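Local coordinates for TOG array regulator of axonemal microtubules protein 1 (Mus musculus, PDB 5DN7), which binds microtubules and promotes their polymerisation through HEAT-repeat TOG domains, of which this is the second, and takes part in building cilia and setting their length, at residues A[156-160]-A[193-198]. Sequence-based numbering, arbitrary orientation. Where two conformers were deposited one is given.
Sequences SRVRE and DSKRRV
Arg159 meets Asp193 in a side-on, two-nitrogen salt bridge that links the first turn of helix 156-172 to the loop leading into helix 196-213, across successive predicted HEAT repeats of the TOG 2 solenoid. Arg159 NE donates to Asp193 OD2 at 2.6 Å, while Arg159 NH2 reaches Asp193 OD1 at 2.7 Å in an almost straight bond (177°). Both oxygens use their syn lone pairs, and the guanidinium and carboxylate planes are only 19° apart. The bend of the arginine chain at chi3 (-60°) brings the guanidinium back toward Ser156, whose CA lies over one face near the rim, and NH1 donates to the carbonyl oxygen of His153, so all three nitrogens have acceptors. Asp193 OD1 accepts a second bond, on its anti lone pair, from Lys195 N (2.9 Å); this Asx turn shapes the loop just ahead of the second helix. With alanine in place of Asp193, Arg159 is likely to lose its carboxylate partner and turn more freely, and the Asx turn its closing bond. Beside the bridge, Lys195 CG packs on Ser156 CB at 3.5 Å. Deeper in, Val198 CG2 rests 3.7 Å from Ser156 O, which accepts from Glu160 N. The Glu160 carboxylate lies alongside Arg197 CB, but Glu160 OE1 stays 5.1 Å from Arg197 NE; a water instead donates to Arg197 O at 2.7 Å and only weakly to Glu160 OE2.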
loop_
_atom_site.group_PDB
_atom_site.type_symbol
_atom_site.label_atom_id
_atom_site.label_comp_id
_atom_site.label_asym_id
_atom_site.label_seq_id
_atom_site.Cartn_x
_atom_site.Cartn_y
_atom_site.Cartn_z
ATOM N N SER A 156 -5.811 -11.728 6.490
ATOM C CA SER A 156 -4.424 -11.652 6.933
ATOM C C SER A 156 -3.421 -11.224 5.827
ATOM O O SER A 156 -2.352 -10.673 6.142
ATOM C CB SER A 156 -3.993 -12.988 7.555
ATOM O OG SER A 156 -4.109 -14.053 6.640
ATOM N N ARG A 157 -3.739 -11.426 4.549
ATOM C CA ARG A 157 -2.826 -10.931 3.515
ATOM C C ARG A 157 -2.859 -9.402 3.445
ATOM O O ARG A 157 -1.841 -8.771 3.149
ATOM C CB ARG A 157 -3.130 -11.512 2.131
ATOM C CG ARG A 157 -2.031 -11.146 1.121
ATOM C CD ARG A 157 -2.284 -11.657 -0.286
ATOM N NE ARG A 157 -2.030 -10.612 -1.275
ATOM C CZ ARG A 157 -0.825 -10.279 -1.726
ATOM N NH1 ARG A 157 0.248 -10.924 -1.281
ATOM N NH2 ARG A 157 -0.694 -9.310 -2.626
ATOM N N VAL A 158 -4.016 -8.806 3.732
ATOM C CA VAL A 158 -4.125 -7.356 3.820
ATOM C C VAL A 158 -3.191 -6.850 4.907
ATOM O O VAL A 158 -2.418 -5.933 4.671
ATOM C CB VAL A 158 -5.576 -6.898 4.119
ATOM C CG1 VAL A 158 -5.610 -5.420 4.524
ATOM C CG2 VAL A 158 -6.451 -7.149 2.908
ATOM N N ARG A 159 -3.250 -7.469 6.083
ATOM C CA ARG A 159 -2.400 -7.066 7.203
ATOM C C ARG A 159 -0.909 -7.203 6.847
ATOM O O ARG A 159 -0.094 -6.283 7.079
ATOM C CB ARG A 159 -2.756 -7.890 8.455
ATOM C CG ARG A 159 -4.261 -7.787 8.837
ATOM C CD ARG A 159 -4.541 -8.131 10.284
ATOM N NE ARG A 159 -4.142 -9.490 10.645
ATOM C CZ ARG A 159 -4.864 -10.587 10.383
ATOM N NH1 ARG A 159 -6.024 -10.496 9.736
ATOM N NH2 ARG A 159 -4.417 -11.782 10.770
ATOM N N GLU A 160 -0.575 -8.364 6.284
ATOM C CA GLU A 160 0.787 -8.662 5.855
ATOM C C GLU A 160 1.340 -7.585 4.908
ATOM O O GLU A 160 2.419 -7.060 5.129
ATOM C CB GLU A 160 0.842 -10.024 5.171
ATOM C CG GLU A 160 2.257 -10.578 5.044
ATOM C CD GLU A 160 2.379 -11.750 4.041
ATOM O OE1 GLU A 160 1.388 -12.487 3.800
ATOM O OE2 GLU A 160 3.495 -11.933 3.504
ATOM N N ASP A 193 0.363 -10.969 15.858
ATOM C CA ASP A 193 -0.720 -11.401 14.994
ATOM C C ASP A 193 -0.824 -12.930 15.059
ATOM O O ASP A 193 0.167 -13.608 15.344
ATOM C CB ASP A 193 -0.479 -10.919 13.562
ATOM C CG ASP A 193 -1.734 -10.961 12.703
ATOM O OD1 ASP A 193 -2.080 -12.041 12.170
ATOM O OD2 ASP A 193 -2.374 -9.902 12.531
ATOM N N SER A 194 -2.023 -13.462 14.818
ATOM C CA SER A 194 -2.247 -14.904 14.822
ATOM C C SER A 194 -1.501 -15.582 13.677
ATOM O O SER A 194 -1.174 -16.770 13.750
ATOM C CB SER A 194 -3.743 -15.220 14.708
ATOM O OG SER A 194 -4.254 -14.807 13.446
ATOM N N LYS A 195 -1.234 -14.822 12.616
ATOM C CA LYS A 195 -0.632 -15.390 11.420
ATOM C C LYS A 195 0.876 -15.144 11.329
ATOM O O LYS A 195 1.356 -14.009 11.378
ATOM C CB LYS A 195 -1.334 -14.848 10.171
ATOM C CG LYS A 195 -2.835 -15.083 10.175
ATOM C CD LYS A 195 -3.153 -16.562 10.265
ATOM C CE LYS A 195 -2.591 -17.261 9.063
ATOM N NZ LYS A 195 -2.502 -18.725 9.288
ATOM N N ARG A 196 1.605 -16.236 11.156
ATOM C CA ARG A 196 3.059 -16.226 11.148
ATOM C C ARG A 196 3.671 -15.204 10.184
ATOM O O ARG A 196 4.627 -14.539 10.535
ATOM C CB ARG A 196 3.582 -17.633 10.819
ATOM C CG ARG A 196 5.094 -17.710 10.797
ATOM C CD ARG A 196 5.625 -19.125 10.950
ATOM N NE ARG A 196 5.140 -20.020 9.908
ATOM C CZ ARG A 196 5.507 -19.966 8.630
ATOM N NH1 ARG A 196 6.360 -19.039 8.208
ATOM N NH2 ARG A 196 5.007 -20.837 7.764
ATOM N N ARG A 197 3.110 -15.076 8.988
ATOM C CA ARG A 197 3.625 -14.174 7.957
ATOM C C ARG A 197 3.541 -12.701 8.341
ATOM O O ARG A 197 4.392 -11.868 7.951
ATOM C CB ARG A 197 2.862 -14.396 6.653
ATOM C CG ARG A 197 3.335 -15.603 5.882
ATOM C CD ARG A 197 2.263 -16.142 4.941
ATOM N NE ARG A 197 2.734 -17.363 4.302
ATOM C CZ ARG A 197 1.992 -18.147 3.529
ATOM N NH1 ARG A 197 0.718 -17.846 3.282
ATOM N NH2 ARG A 197 2.534 -19.238 2.999
ATOM N N VAL A 198 2.500 -12.382 9.101
ATOM C CA VAL A 198 2.312 -11.019 9.546
ATOM C C VAL A 198 3.372 -10.742 10.591
ATOM O O VAL A 198 4.011 -9.707 10.556
ATOM C CB VAL A 198 0.897 -10.802 10.071
ATOM C CG1 VAL A 198 0.688 -9.359 10.520
ATOM C CG2 VAL A 198 -0.090 -11.184 8.973
HETATM O O HOH W 1 6.015 -12.448 5.834
#